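Local coordinates for CYTH domain-containing protein (Pyrococcus furiosus, PDB 1YEM) that is of unknown function but, as a member of the CYTH family, probably binds a triphosphate-containing ligand inside a closed antiparallel beta barrel, at residues V42-P47 / L52-V57; N123-E126 / D130-D133; N116-E121 / W149-M154; E20-T25 / L155-E160. All coordinates share one frame; numbering follows the deposited sequence.

Interaction 1: V42-P47 / L52-V57; sequences VYFEVP and LRIRGV
The Tyr43 ring carries Arg53 CB over one face, a CH-pi contact of 3.9 Å from Arg53 CB to the ring centroid, and has water 1 at its edge, in plane. Both residues belong to the antiparallel hairpin of strands 32-44 and 50-57 in the CYTH barrel. Arg53 runs alongside the ring, its CG held between backbone N and carbonyl carbon (chi1 70°), and its chain then bends so that the guanidinium and ring planes stand nearly perpendicular, 82° apart. From there Arg53 NE donates to Tyr43 OH at 3.2 Å, the hydroxyl lying at the guanidinium edge. Arg55 NH1 lies over the centre of one guanidinium face, and Arg55 is itself paired with Asp41. This basic side of the hairpin faces away from helix 88-97, into the barrel, consistent with the positively charged tunnels of the family.

The opposite face of the hairpin, with Val42 and Ile54, is apolar. Ile54 CG1 meets the edge of the Phe44 ring in plane, 3.8 Å from Phe44 CE2, while Leu52 CD2 packs on Phe44 CB. Phe88 and Phe95 of helix 88-97 close over this side, and Leu98 of the second subunit packs on Val46 and Leu52.

Val42 and Ile54 form the hydrogen-bonded pair, with Val42 N 2.9 Å from Ile54 O and Ile54 N 3.0 Å from Val42 O. Phe44 N continues the ladder to Leu52 O at 3.1 Å. Beyond it a water replaces a direct bond: water 1 donates to Phe44 O at 2.9 Å and accepts from Leu52 N at 3.0 Å.

Interaction 2: N123-E126 / D130-D133; sequences NRVE and DFVD
Asn123 and Phe131 form a hydrogen-bonded antiparallel pair in the hairpin of strands 118-125 and 129-137, whose short segments run at 143°, with Asn123 N 2.7 Å from Phe131 O and Phe131 N 2.8 Å from Asn123 O. Next along, the non-hydrogen-bonded pair Arg124 and Asp130 puts a salt bridge on the outer side of the CYTH barrel. The two side chains lie side by side, and Arg124, bent at chi3, presents its flank: Arg124 NE donates to Asp130 OD2 at 3.0 Å, and Arg124 NH2 to the syn lone pair of Asp130 OD1. The planes are 35° apart, so the side-on grip is twisted rather than flat. Glu20 of helix 19-29 also pairs with Arg124 NH2, and Asp130 OD1 receives the backbone N of Leu19, tying the hairpin to the start of that helix.

On the opposite face Arg110 NE donates to Asn123 OD1, Lys14 forms a salt bridge with Asp133 OD1, and the Tyr167 hydroxyl hydrogen-bonds Asp133 OD2. Asn123 ND2 comes close to Asp133 OD2, but at a poor angle. Val125 meets Phe131 at about a right angle, its CG2 4.2 Å from Phe131 CD1.

Interaction 3: N116-E121 / W149-M154; sequences NGVTLE and WEVAKM
Val118, just past the tight turn at Gly117, points its side chain at Val151 of helix 141-154. This is helix-on-sheet packing on the outside of the CYTH barrel: strand 118-125 offers two apolar residues to a single helical valine, and no hydrogen bond crosses between the two segments. The backbones stay well apart, 8.3 Å between Val118 CA and Val151 CA, and methyl groups span the distance.

The Val118 and Val151 side chains lie antiparallel, each passing alongside the other. The closest approach is Val118 CG2 to Val151 CG2 at 4.0 Å, and Val118 CG1 lies 4.2 Å from the same Val151 methyl, so Val151 CG2 sits against both branches of the strand residue. Ile134 of the neighbouring strand 129-137 touches both valines, and Leu115 of strand 102-115 also reaches Val151.

Two residues further on, Leu120 returns to the same face of the sheet. With CG set beside the backbone N (chi1 -81°), the leucine places CD1 within reach of the helix, and its other methyl, CD2, packs on Leu155, in the loop after helix 141-154. Val151 divides its branches, giving CG2 to Val118 and CG1 to Leu120. Its own CG1 lies anti to the backbone N (chi1 171°), which spreads the two methyls along the strand. The helix bearing it is regular here, with Lys153 N bonded to Trp149 O at 2.9 Å. The second touch is longer, with Leu120 CD1 4.3 Å from Val151 CG1.

Interaction 4: E20-T25 / L155-E160; sequences EDFLHT and LGLKEE
Apolar contacts carry this junction between helix 19-29 and the loop that follows helix 141-154. Phe22, its ring swung out anti to the backbone N (chi1 -175°), reaches two leucines with one end of the ring: Phe22 CZ is 3.9 Å from Leu155 CD1, and Phe22 CE2 is 4.1 Å from Leu157 CD1. Leu155 approaches at a slant, Leu157 at about a right angle. Thr25 adds its methyl, CG2, 4.0 Å from Leu155 CD2, so Leu155 gives one branch to the phenylalanine and the other to the threonine. Val132 of strand 129-137 touches both Phe22 and Leu157.

Polar groups play a smaller part. Thr25 CG2 also rests 3.4 Å from Leu155 O, a contact but not a hydrogen bond. The hydroxyl turns back to its own helix, where Thr25 OG1 makes a weak bond to Asp21 O at 3.3 Å.

The backbone at Gly156 takes a positive phi, and the helix ends there: Leu157 N bonds to Ala152 O, and Gly156 N to Lys153 O. This is a Schellman motif, the glycine-terminated helix end, here delivering Leu155 and Leu157 to a helix packed on the outside of the CYTH barrel.

In the fold
From the N terminus, helix 19-29 opens interaction 4, whose partner comes 130 residues later, so this contact encloses the other three. Interaction 1 closes first, as a short hairpin within that span. Interaction 3 then opens on strand 118-125 and closes on helix 141-154, with the hairpin of interaction 2 lying between its two ends; no contacts cross. Interactions 2, 3 and 4 touch one another: Asp133 O probably bonds to Glu121 N, interactions 2 and 4 meet at a salt bridge, and Trp149 packs on Glu159. Together they join one flank of the barrel to two outer helices. Interaction 1 shares the sheet with interactions 2 and 3 but touches none of the others; its centre lies about 29 Å from that of interaction 4.

Interaction 1: V42-P47 / L52-V57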
loop_
_atom_site.group_PDB
_atom_site.type_symbol
_atom_site.label_atom_id
_atom_site.label_comp_id
_atom_site.label_asym_id
_atom_site.label_seq_id
_atom_site.Cartn_x
_atom_site.Cartn_y
_atom_site.Cartn_z
ATOM N N VAL B 42 -12.409 -1.336 3.522
ATOM C CA VAL B 42 -12.227 -2.715 4.005
ATOM C C VAL B 42 -11.299 -2.683 5.237
ATOM O O VAL B 42 -10.162 -2.243 5.156
ATOM C CB VAL B 42 -11.627 -3.617 2.897
ATOM C CG1 VAL B 42 -11.491 -5.077 3.370
ATOM C CG2 VAL B 42 -12.467 -3.552 1.637
ATOM N N TYR B 43 -11.807 -3.132 6.376
ATOM C CA TYR B 43 -11.034 -3.175 7.606
ATOM C C TYR B 43 -10.534 -4.589 7.841
ATOM O O TYR B 43 -11.269 -5.547 7.620
ATOM C CB TYR B 43 -11.894 -2.751 8.798
ATOM C CG TYR B 43 -12.104 -1.280 8.890
ATOM C CD1 TYR B 43 -11.254 -0.484 9.671
ATOM C CD2 TYR B 43 -13.152 -0.663 8.198
ATOM C CE1 TYR B 43 -11.442 0.882 9.767
ATOM C CE2 TYR B 43 -13.358 0.710 8.288
ATOM C CZ TYR B 43 -12.495 1.481 9.067
ATOM O OH TYR B 43 -12.671 2.850 9.143
ATOM N N PHE B 44 -9.288 -4.694 8.311
ATOM C CA PHE B 44 -8.653 -5.960 8.620
ATOM C C PHE B 44 -8.475 -6.079 10.108
ATOM O O PHE B 44 -8.058 -5.115 10.742
ATOM C CB PHE B 44 -7.276 -6.024 7.962
ATOM C CG PHE B 44 -7.331 -6.187 6.490
ATOM C CD1 PHE B 44 -7.555 -7.424 5.936
ATOM C CD2 PHE B 44 -7.173 -5.095 5.648
ATOM C CE1 PHE B 44 -7.620 -7.591 4.557
ATOM C CE2 PHE B 44 -7.235 -5.252 4.262
ATOM C CZ PHE B 44 -7.462 -6.505 3.721
ATOM N N GLU B 45 -8.748 -7.265 10.661
ATOM C CA GLU B 45 -8.639 -7.489 12.102
ATOM C C GLU B 45 -7.218 -7.294 12.566
ATOM O O GLU B 45 -6.302 -7.923 12.061
ATOM C CB GLU B 45 -9.093 -8.901 12.497
ATOM C CG GLU B 45 -10.593 -9.164 12.348
ATOM C CD GLU B 45 -10.979 -10.643 12.596
ATOM O OE1 GLU B 45 -10.282 -11.324 13.396
ATOM O OE2 GLU B 45 -11.983 -11.116 11.983
ATOM N N VAL B 46 -7.050 -6.411 13.533
ATOM C CA VAL B 46 -5.772 -6.184 14.181
ATOM C C VAL B 46 -6.079 -5.919 15.643
ATOM O O VAL B 46 -7.180 -5.507 15.970
ATOM C CB VAL B 46 -4.994 -4.966 13.550
ATOM C CG1 VAL B 46 -4.293 -5.377 12.265
ATOM C CG2 VAL B 46 -5.942 -3.757 13.293
ATOM N N PRO B 47 -5.123 -6.181 16.535
ATOM C CA PRO B 47 -5.405 -5.857 17.932
ATOM C C PRO B 47 -5.619 -4.366 18.144
ATOM O O PRO B 47 -4.890 -3.559 17.580
ATOM C CB PRO B 47 -4.133 -6.325 18.675
ATOM C CG PRO B 47 -3.069 -6.419 17.630
ATOM C CD PRO B 47 -3.791 -6.782 16.354
ATOM N N LEU B 52 -6.583 -0.714 10.559
ATOM C CA LEU B 52 -5.965 -0.958 9.274
ATOM C C LEU B 52 -7.061 -1.093 8.288
ATOM O O LEU B 52 -7.927 -1.929 8.466
ATOM C CB LEU B 52 -5.137 -2.264 9.298
ATOM C CG LEU B 52 -4.494 -2.701 7.963
ATOM C CD1 LEU B 52 -3.467 -1.671 7.482
ATOM C CD2 LEU B 52 -3.852 -4.077 8.101
ATOM N N ARG B 53 -7.038 -0.261 7.253
ATOM C CA ARG B 53 -8.044 -0.336 6.199
ATOM C C ARG B 53 -7.530 0.093 4.839
ATOM O O ARG B 53 -6.619 0.931 4.724
ATOM C CB ARG B 53 -9.295 0.501 6.548
ATOM C CG ARG B 53 -9.099 2.000 6.528
ATOM C CD ARG B 53 -10.325 2.737 6.037
ATOM N NE ARG B 53 -10.580 3.895 6.887
ATOM C CZ ARG B 53 -9.936 5.057 6.823
ATOM N NH1 ARG B 53 -9.001 5.284 5.916
ATOM N NH2 ARG B 53 -10.255 6.011 7.664
ATOM N N ILE B 54 -8.134 -0.502 3.816
ATOM C CA ILE B 54 -7.925 -0.112 2.436
ATOM C C ILE B 54 -9.190 0.618 2.008
ATOM O O ILE B 54 -10.292 0.113 2.192
ATOM C CB ILE B 54 -7.691 -1.338 1.503
ATOM C CG1 ILE B 54 -6.579 -2.255 2.060
ATOM C CG2 ILE B 54 -7.347 -0.893 0.095
ATOM C CD1 ILE B 54 -5.309 -1.553 2.455
ATOM N N ARG B 55 -9.022 1.806 1.455
ATOM C CA ARG B 55 -10.142 2.602 1.008
ATOM C C ARG B 55 -10.064 2.742 -0.477
ATOM O O ARG B 55 -9.020 3.114 -0.994
ATOM C CB ARG B 55 -10.120 4.019 1.657
ATOM C CG ARG B 55 -11.107 5.055 1.003
ATOM C CD ARG B 55 -11.234 6.358 1.839
ATOM N NE ARG B 55 -11.880 6.082 3.113
ATOM C CZ ARG B 55 -11.883 6.886 4.173
ATOM N NH1 ARG B 55 -12.484 6.489 5.296
ATOM N NH2 ARG B 55 -11.315 8.064 4.134
ATOM N N GLY B 56 -11.183 2.487 -1.157
ATOM C CA GLY B 56 -11.330 2.848 -2.566
ATOM C C GLY B 56 -12.326 3.984 -2.729
ATOM O O GLY B 56 -13.342 3.999 -2.075
ATOM N N VAL B 57 -12.009 4.945 -3.586
ATOM C CA VAL B 57 -12.878 6.093 -3.847
ATOM C C VAL B 57 -13.317 6.038 -5.320
ATOM O O VAL B 57 -12.646 6.588 -6.213
ATOM C CB VAL B 57 -12.175 7.452 -3.539
ATOM C CG1 VAL B 57 -13.158 8.605 -3.710
ATOM C CG2 VAL B 57 -11.594 7.471 -2.127
HETATM O O HOH W 1 -8.861 -2.400 11.538
#

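Interaction 2: N123-E126 / D130-D133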
loop_
_atom_site.group_PDB
_atom_site.type_symbol
_atom_site.label_atom_id
_atom_site.label_comp_id
_atom_site.label_asym_id
_atom_site.label_seq_id
_atom_site.Cartn_x
_atom_site.Cartn_y
_atom_site.Cartn_z
ATOM N N ASN B 123 -21.270 12.422 6.361
ATOM C CA ASN B 123 -21.261 11.024 5.950
ATOM C C ASN B 123 -22.639 10.391 5.904
ATOM O O ASN B 123 -23.408 10.450 6.876
ATOM C CB ASN B 123 -20.405 10.209 6.910
ATOM C CG ASN B 123 -18.991 10.643 6.902
ATOM O OD1 ASN B 123 -18.204 10.120 6.153
ATOM N ND2 ASN B 123 -18.662 11.641 7.704
ATOM N N ARG B 124 -22.936 9.769 4.767
ATOM C CA ARG B 124 -24.102 8.924 4.631
ATOM C C ARG B 124 -23.603 7.490 4.470
ATOM O O ARG B 124 -23.038 7.124 3.442
ATOM C CB ARG B 124 -24.937 9.372 3.435
ATOM C CG ARG B 124 -26.033 8.426 3.064
ATOM C CD ARG B 124 -27.169 9.159 2.377
ATOM N NE ARG B 124 -28.175 9.623 3.349
ATOM C CZ ARG B 124 -29.299 10.231 3.018
ATOM N NH1 ARG B 124 -29.576 10.459 1.755
ATOM N NH2 ARG B 124 -30.144 10.609 3.959
ATOM N N VAL B 125 -23.820 6.698 5.501
ATOM C CA VAL B 125 -23.179 5.404 5.652
ATOM C C VAL B 125 -24.220 4.308 5.468
ATOM O O VAL B 125 -25.163 4.190 6.279
ATOM C CB VAL B 125 -22.511 5.296 7.047
ATOM C CG1 VAL B 125 -21.747 3.984 7.198
ATOM C CG2 VAL B 125 -21.566 6.496 7.284
ATOM N N GLU B 126 -24.061 3.532 4.391
ATOM C CA GLU B 126 -24.975 2.434 4.061
ATOM C C GLU B 126 -25.241 1.514 5.257
ATOM O O GLU B 126 -24.306 1.021 5.887
ATOM C CB GLU B 126 -24.408 1.587 2.925
ATOM C CG GLU B 126 -24.687 2.104 1.533
ATOM C CD GLU B 126 -24.372 1.070 0.459
ATOM O OE1 GLU B 126 -24.212 1.461 -0.716
ATOM O OE2 GLU B 126 -24.271 -0.142 0.787
ATOM N N ASP B 130 -26.672 8.612 8.931
ATOM C CA ASP B 130 -26.015 9.865 8.600
ATOM C C ASP B 130 -25.284 10.449 9.792
ATOM O O ASP B 130 -25.759 10.393 10.923
ATOM C CB ASP B 130 -27.038 10.878 8.090
ATOM C CG ASP B 130 -27.731 10.419 6.848
ATOM O OD1 ASP B 130 -28.839 10.908 6.588
ATOM O OD2 ASP B 130 -27.184 9.569 6.133
ATOM N N PHE B 131 -24.120 11.026 9.524
ATOM C CA PHE B 131 -23.272 11.554 10.576
ATOM C C PHE B 131 -22.478 12.704 10.047
ATOM O O PHE B 131 -22.151 12.743 8.856
ATOM C CB PHE B 131 -22.281 10.487 11.079
ATOM C CG PHE B 131 -22.931 9.244 11.610
ATOM C CD1 PHE B 131 -23.197 8.168 10.764
ATOM C CD2 PHE B 131 -23.258 9.133 12.958
ATOM C CE1 PHE B 131 -23.782 6.997 11.248
ATOM C CE2 PHE B 131 -23.842 7.967 13.452
ATOM C CZ PHE B 131 -24.106 6.892 12.577
ATOM N N VAL B 132 -22.158 13.642 10.936
ATOM C CA VAL B 132 -21.136 14.620 10.658
ATOM C C VAL B 132 -19.966 14.423 11.625
ATOM O O VAL B 132 -20.154 14.283 12.832
ATOM C CB VAL B 132 -21.674 16.088 10.676
ATOM C CG1 VAL B 132 -22.066 16.530 12.068
ATOM C CG2 VAL B 132 -20.631 17.016 10.098
ATOM N N ASP B 133 -18.769 14.372 11.058
ATOM C CA ASP B 133 -17.519 14.294 11.804
ATOM C C ASP B 133 -16.913 15.692 11.780
ATOM O O ASP B 133 -16.676 16.234 10.723
ATOM C CB ASP B 133 -16.542 13.304 11.145
ATOM C CG ASP B 133 -16.945 11.842 11.348
ATOM O OD1 ASP B 133 -17.088 11.434 12.513
ATOM O OD2 ASP B 133 -17.090 11.083 10.353
#

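Interaction 3: N116-E121 / W149-M154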
loop_
_atom_site.group_PDB
_atom_site.type_symbol
_atom_site.label_atom_id
_atom_site.label_comp_id
_atom_site.label_asym_id
_atom_site.label_seq_id
_atom_site.Cartn_x
_atom_site.Cartn_y
_atom_site.Cartn_z
ATOM N N ASN B 116 -12.751 27.955 9.184
ATOM C CA ASN B 116 -11.458 28.372 9.687
ATOM C C ASN B 116 -10.925 27.359 10.709
ATOM O O ASN B 116 -11.362 27.336 11.863
ATOM C CB ASN B 116 -11.535 29.773 10.307
ATOM C CG ASN B 116 -10.190 30.462 10.351
ATOM O OD1 ASN B 116 -9.145 29.812 10.409
ATOM N ND2 ASN B 116 -10.209 31.792 10.311
ATOM N N GLY B 117 -10.002 26.514 10.261
ATOM C CA GLY B 117 -9.312 25.560 11.130
ATOM C C GLY B 117 -10.098 24.302 11.489
ATOM O O GLY B 117 -9.629 23.498 12.309
ATOM N N VAL B 118 -11.279 24.120 10.880
ATOM C CA VAL B 118 -12.149 22.972 11.182
ATOM C C VAL B 118 -12.686 22.335 9.895
ATOM O O VAL B 118 -13.075 23.023 8.947
ATOM C CB VAL B 118 -13.350 23.368 12.102
ATOM C CG1 VAL B 118 -14.105 22.135 12.582
ATOM C CG2 VAL B 118 -12.869 24.179 13.305
ATOM N N THR B 119 -12.704 21.007 9.884
ATOM C CA THR B 119 -13.280 20.238 8.796
ATOM C C THR B 119 -14.607 19.609 9.236
ATOM O O THR B 119 -14.724 19.094 10.347
ATOM C CB THR B 119 -12.302 19.163 8.348
ATOM O OG1 THR B 119 -11.109 19.801 7.898
ATOM C CG2 THR B 119 -12.881 18.329 7.198
ATOM N N LEU B 120 -15.601 19.693 8.358
ATOM C CA LEU B 120 -16.878 19.014 8.531
ATOM C C LEU B 120 -16.996 17.919 7.487
ATOM O O LEU B 120 -16.957 18.201 6.279
ATOM C CB LEU B 120 -18.028 19.978 8.355
ATOM C CG LEU B 120 -18.369 20.841 9.554
ATOM C CD1 LEU B 120 -17.254 21.820 9.806
ATOM C CD2 LEU B 120 -19.666 21.576 9.289
ATOM N N GLU B 121 -17.124 16.674 7.948
ATOM C CA GLU B 121 -17.278 15.538 7.058
ATOM C C GLU B 121 -18.660 14.985 7.203
ATOM O O GLU B 121 -18.964 14.297 8.163
ATOM C CB GLU B 121 -16.238 14.465 7.358
ATOM C CG GLU B 121 -14.823 14.971 7.237
ATOM C CD GLU B 121 -13.808 13.891 7.414
ATOM O OE1 GLU B 121 -14.106 12.866 8.073
ATOM O OE2 GLU B 121 -12.694 14.056 6.898
ATOM N N TRP B 149 -16.479 21.751 19.649
ATOM C CA TRP B 149 -17.727 21.910 20.379
ATOM C C TRP B 149 -18.396 23.250 20.073
ATOM O O TRP B 149 -19.622 23.317 20.002
ATOM C CB TRP B 149 -17.517 21.703 21.891
ATOM C CG TRP B 149 -17.669 20.262 22.270
ATOM C CD1 TRP B 149 -16.691 19.407 22.731
ATOM C CD2 TRP B 149 -18.864 19.488 22.175
ATOM N NE1 TRP B 149 -17.225 18.150 22.938
ATOM C CE2 TRP B 149 -18.556 18.176 22.599
ATOM C CE3 TRP B 149 -20.179 19.775 21.767
ATOM C CZ2 TRP B 149 -19.505 17.175 22.642
ATOM C CZ3 TRP B 149 -21.123 18.768 21.807
ATOM C CH2 TRP B 149 -20.783 17.489 22.233
ATOM N N GLU B 150 -17.592 24.294 19.866
ATOM C CA GLU B 150 -18.113 25.593 19.433
ATOM C C GLU B 150 -18.815 25.470 18.086
ATOM O O GLU B 150 -19.914 25.983 17.911
ATOM C CB GLU B 150 -16.994 26.654 19.335
ATOM C CG GLU B 150 -17.567 28.089 19.148
ATOM C CD GLU B 150 -16.520 29.146 18.973
ATOM O OE1 GLU B 150 -15.329 28.818 18.795
ATOM O OE2 GLU B 150 -16.901 30.328 19.005
ATOM N N VAL B 151 -18.184 24.778 17.138
ATOM C CA VAL B 151 -18.800 24.546 15.825
ATOM C C VAL B 151 -20.098 23.736 15.969
ATOM O O VAL B 151 -21.131 24.088 15.403
ATOM C CB VAL B 151 -17.830 23.848 14.844
ATOM C CG1 VAL B 151 -18.558 23.423 13.553
ATOM C CG2 VAL B 151 -16.683 24.772 14.517
ATOM N N ALA B 152 -20.041 22.672 16.753
ATOM C CA ALA B 152 -21.199 21.816 16.931
ATOM C C ALA B 152 -22.370 22.574 17.525
ATOM O O ALA B 152 -23.497 22.420 17.076
ATOM C CB ALA B 152 -20.835 20.634 17.810
ATOM N N LYS B 153 -22.098 23.381 18.552
ATOM C CA LYS B 153 -23.147 24.161 19.250
ATOM C C LYS B 153 -23.724 25.236 18.322
ATOM O O LYS B 153 -24.922 25.481 18.315
ATOM C CB LYS B 153 -22.594 24.785 20.541
ATOM C CG LYS B 153 -22.305 23.755 21.657
ATOM C CD LYS B 153 -23.602 23.288 22.423
ATOM N N MET B 154 -22.862 25.832 17.514
ATOM C CA MET B 154 -23.285 26.718 16.434
ATOM C C MET B 154 -24.246 26.075 15.433
ATOM O O MET B 154 -25.108 26.756 14.871
ATOM C CB MET B 154 -22.065 27.195 15.678
ATOM C CG MET B 154 -22.221 28.543 15.098
ATOM S SD MET B 154 -20.681 29.146 14.389
ATOM C CE MET B 154 -19.548 28.639 15.721
#

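Interaction 4: E20-T25 / L155-E160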
loop_
_atom_site.group_PDB
_atom_site.type_symbol
_atom_site.label_atom_id
_atom_site.label_comp_id
_atom_site.label_asym_id
_atom_site.label_seq_id
_atom_site.Cartn_x
_atom_site.Cartn_y
_atom_site.Cartn_z
ATOM N N GLU B 20 -30.812 15.619 5.808
ATOM C CA GLU B 20 -31.672 16.603 5.166
ATOM C C GLU B 20 -31.746 17.866 6.046
ATOM O O GLU B 20 -31.208 18.917 5.663
ATOM C CB GLU B 20 -33.059 15.990 4.868
ATOM C CG GLU B 20 -33.039 14.809 3.826
ATOM C CD GLU B 20 -32.569 13.433 4.397
ATOM O OE1 GLU B 20 -32.392 13.278 5.622
ATOM O OE2 GLU B 20 -32.386 12.496 3.603
ATOM N N ASP B 21 -32.360 17.747 7.231
ATOM C CA ASP B 21 -32.296 18.813 8.264
ATOM C C ASP B 21 -30.927 19.503 8.281
ATOM O O ASP B 21 -30.834 20.733 8.203
ATOM C CB ASP B 21 -32.531 18.252 9.674
ATOM C CG ASP B 21 -33.823 17.473 9.801
ATOM O OD1 ASP B 21 -34.334 17.330 10.938
ATOM O OD2 ASP B 21 -34.325 16.988 8.777
ATOM N N PHE B 22 -29.868 18.696 8.376
ATOM C CA PHE B 22 -28.523 19.211 8.607
ATOM C C PHE B 22 -27.960 20.001 7.439
ATOM O O PHE B 22 -27.196 20.941 7.647
ATOM C CB PHE B 22 -27.551 18.086 8.972
ATOM C CG PHE B 22 -26.187 18.578 9.326
ATOM C CD1 PHE B 22 -25.171 18.587 8.382
ATOM C CD2 PHE B 22 -25.928 19.091 10.598
ATOM C CE1 PHE B 22 -23.913 19.069 8.705
ATOM C CE2 PHE B 22 -24.676 19.577 10.919
ATOM C CZ PHE B 22 -23.665 19.562 9.975
ATOM N N LEU B 23 -28.309 19.628 6.215
ATOM C CA LEU B 23 -27.813 20.383 5.049
ATOM C C LEU B 23 -28.455 21.776 4.952
ATOM O O LEU B 23 -27.843 22.692 4.392
ATOM C CB LEU B 23 -27.969 19.592 3.732
ATOM C CG LEU B 23 -26.694 18.823 3.325
ATOM C CD1 LEU B 23 -26.990 17.702 2.349
ATOM C CD2 LEU B 23 -25.651 19.761 2.731
ATOM N N HIS B 24 -29.664 21.940 5.503
ATOM C CA HIS B 24 -30.242 23.277 5.644
ATOM C C HIS B 24 -29.438 24.081 6.660
ATOM O O HIS B 24 -28.978 25.180 6.353
ATOM C CB HIS B 24 -31.719 23.254 6.068
ATOM C CG HIS B 24 -32.302 24.627 6.262
ATOM N ND1 HIS B 24 -32.745 25.086 7.487
ATOM C CD2 HIS B 24 -32.474 25.654 5.390
ATOM C CE1 HIS B 24 -33.185 26.329 7.356
ATOM N NE2 HIS B 24 -33.029 26.697 6.095
ATOM N N THR B 25 -29.277 23.522 7.861
ATOM C CA THR B 25 -28.469 24.134 8.916
ATOM C C THR B 25 -27.087 24.535 8.402
ATOM O O THR B 25 -26.591 25.607 8.706
ATOM C CB THR B 25 -28.286 23.171 10.107
ATOM O OG1 THR B 25 -29.562 22.691 10.541
ATOM C CG2 THR B 25 -27.589 23.866 11.267
ATOM N N LEU B 155 -24.079 24.775 15.188
ATOM C CA LEU B 155 -24.946 24.033 14.261
ATOM C C LEU B 155 -26.108 23.344 14.960
ATOM O O LEU B 155 -26.823 22.555 14.332
ATOM C CB LEU B 155 -24.122 22.977 13.492
ATOM C CG LEU B 155 -23.028 23.538 12.580
ATOM C CD1 LEU B 155 -22.149 22.435 12.075
ATOM C CD2 LEU B 155 -23.646 24.302 11.424
ATOM N N GLY B 156 -26.287 23.615 16.255
ATOM C CA GLY B 156 -27.418 23.088 17.010
ATOM C C GLY B 156 -27.279 21.635 17.421
ATOM O O GLY B 156 -28.281 20.964 17.661
ATOM N N LEU B 157 -26.040 21.146 17.528
ATOM C CA LEU B 157 -25.786 19.739 17.899
ATOM C C LEU B 157 -25.513 19.620 19.399
ATOM O O LEU B 157 -24.910 20.509 20.007
ATOM C CB LEU B 157 -24.620 19.166 17.084
ATOM C CG LEU B 157 -24.810 19.121 15.560
ATOM C CD1 LEU B 157 -23.491 19.018 14.820
ATOM C CD2 LEU B 157 -25.708 17.976 15.194
ATOM N N LYS B 158 -25.954 18.508 19.977
ATOM C CA LYS B 158 -25.937 18.299 21.421
ATOM C C LYS B 158 -25.073 17.111 21.799
ATOM O O LYS B 158 -24.775 16.270 20.972
ATOM C CB LYS B 158 -27.367 18.046 21.934
ATOM C CG LYS B 158 -28.368 19.156 21.608
ATOM C CD LYS B 158 -29.720 18.923 22.274
ATOM N N GLU B 159 -24.710 17.039 23.077
ATOM C CA GLU B 159 -23.971 15.913 23.622
ATOM C C GLU B 159 -24.700 14.602 23.319
ATOM O O GLU B 159 -24.073 13.606 22.995
ATOM C CB GLU B 159 -23.755 16.089 25.140
ATOM C CG GLU B 159 -22.347 15.724 25.628
ATOM C CD GLU B 159 -22.055 14.221 25.564
ATOM O OE1 GLU B 159 -21.003 13.846 24.988
ATOM O OE2 GLU B 159 -22.876 13.417 26.090
ATOM N N GLU B 160 -26.026 14.625 23.402
ATOM C CA GLU B 160 -26.844 13.432 23.142
ATOM C C GLU B 160 -26.762 12.941 21.685
ATOM O O GLU B 160 -27.081 11.788 21.403
ATOM C CB GLU B 160 -28.312 13.680 23.523
ATOM C CG GLU B 160 -28.925 14.936 22.894
ATOM C CD GLU B 160 -30.451 14.931 22.893
ATOM O OE1 GLU B 160 -31.057 14.220 23.734
ATOM O OE2 GLU B 160 -31.047 15.644 22.044
#